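Local coordinates for periplasmic binding protein (Pseudomonas aeruginosa, PDB 2R79), which binds haem in the periplasm and serves haem transport, at the interface of chains A and B. Residues are numbered along the deposited sequence; one frame, centred on the assembly and turned at random. Chains: chain A/B, Periplasmic binding protein.

The interface of chains A and B. Residues chain A 19-20, 110, 113; chain B 261-262.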
loop_
_atom_site.group_PDB
_atom_site.type_symbol
_atom_site.label_atom_id
_atom_site.label_comp_id
_atom_site.label_asym_id
_atom_site.label_seq_id
_atom_site.Cartn_x
_atom_site.Cartn_y
_atom_site.Cartn_z
ATOM N N LEU A 19 -8.041 -27.157 -13.293
ATOM C CA LEU A 19 -9.064 -28.109 -13.724
ATOM C C LEU A 19 -10.260 -28.149 -12.769
ATOM O O LEU A 19 -11.187 -28.941 -12.957
ATOM C CB LEU A 19 -8.461 -29.513 -13.845
ATOM C CG LEU A 19 -7.300 -29.671 -14.830
ATOM C CD1 LEU A 19 -6.745 -31.091 -14.763
ATOM C CD2 LEU A 19 -7.777 -29.336 -16.228
ATOM N N GLY A 20 -10.224 -27.302 -11.743
ATOM C CA GLY A 20 -11.309 -27.239 -10.780
ATOM C C GLY A 20 -11.164 -28.101 -9.539
ATOM O O GLY A 20 -12.117 -28.250 -8.779
ATOM N N VAL A 110 -13.008 -34.970 -14.726
ATOM C CA VAL A 110 -13.343 -33.939 -15.705
ATOM C C VAL A 110 -12.499 -34.076 -16.971
ATOM O O VAL A 110 -11.829 -33.131 -17.393
ATOM C CB VAL A 110 -13.152 -32.521 -15.115
ATOM C CG1 VAL A 110 -14.246 -32.228 -14.098
ATOM C CG2 VAL A 110 -11.790 -32.413 -14.461
ATOM N N ARG A 113 -12.733 -31.249 -19.540
ATOM C CA ARG A 113 -12.069 -30.014 -19.141
ATOM C C ARG A 113 -10.562 -30.113 -19.363
ATOM O O ARG A 113 -9.919 -29.138 -19.742
ATOM C CB ARG A 113 -12.363 -29.704 -17.669
ATOM C CG ARG A 113 -11.618 -28.477 -17.125
ATOM C CD ARG A 113 -11.870 -27.245 -17.995
ATOM N NE ARG A 113 -11.308 -26.022 -17.424
ATOM C CZ ARG A 113 -10.335 -25.306 -17.981
ATOM N NH1 ARG A 113 -9.797 -25.686 -19.130
ATOM N NH2 ARG A 113 -9.909 -24.195 -17.392
ATOM N N PRO B 261 -16.155 -24.545 -10.753
ATOM C CA PRO B 261 -14.693 -24.419 -10.770
ATOM C C PRO B 261 -13.960 -25.127 -11.904
ATOM O O PRO B 261 -12.819 -24.787 -12.205
ATOM C CB PRO B 261 -14.287 -24.938 -9.390
ATOM C CG PRO B 261 -15.343 -25.945 -9.086
ATOM C CD PRO B 261 -16.605 -25.261 -9.545
ATOM N N SER B 262 -14.612 -26.104 -12.525
ATOM C CA SER B 262 -14.009 -26.855 -13.626
ATOM C C SER B 262 -14.339 -26.279 -14.992
ATOM O O SER B 262 -14.288 -26.986 -15.995
ATOM C CB SER B 262 -14.463 -28.312 -13.592
ATOM O OG SER B 262 -14.007 -28.939 -12.414
HETATM O O HOH W 1 -11.333 -24.142 -14.718
#
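B:Ser262 packs against A:Leu19, A:Gly20 and A:Val110, with its backbone carbonyl facing A:Arg113, and 69 Å² of the residue is hidden by chain A. Its hydroxyl OG donates a hydrogen bond of 2.9 Å to the backbone carbonyl O of A:Leu19. OG approaches the carbonyl oxygen at a C=O...OG angle of 135°, 21° out of the carbonyl plane. OG stands anti to the carbonyl carbon of its own residue (chi1 -64°), which turns the hydroxyl towards A:Leu19 while the backbone carbonyl of B:Ser262 runs towards A:Arg113. The CG1 methyl of A:Val110 lies alongside the serine CB-OG bond, 3.7 Å from OG and in van der Waals reach of CB. A:Gly20, which follows the acceptor carbonyl in the loop after helix 10-18, adds backbone contact, its CA 3.9 Å from CA of B:Ser262.

The A:Arg113 side is looser and wetter: only 8 Å² of this residue is hidden, and its polar link to chain B runs through a water. The side chain leaves the start of helix 111-135 with CG anti to the backbone N, and a bend at chi2 carries its aliphatic stretch past the carbonyl O of B:Ser262. NE is 3.4 Å from that oxygen, a proximity that does not count as a hydrogen bond. The guanidinium reaches B:Pro261 through water 1, which sits in its plane at the edge presented by NE and NH2. NH2 lies 3.0 Å from the water O, with the longer NE contact beside it, and the water bonds in turn to the carbonyl O of B:Pro261. The proline ring adds light packing, CB 4.0 Å from CA of A:Gly20.

This small patch, 149 Å² in all, belongs to an asymmetric contact between two copies; it may help hold them together in the crystal, and the structure alone does not show a role in haem transport.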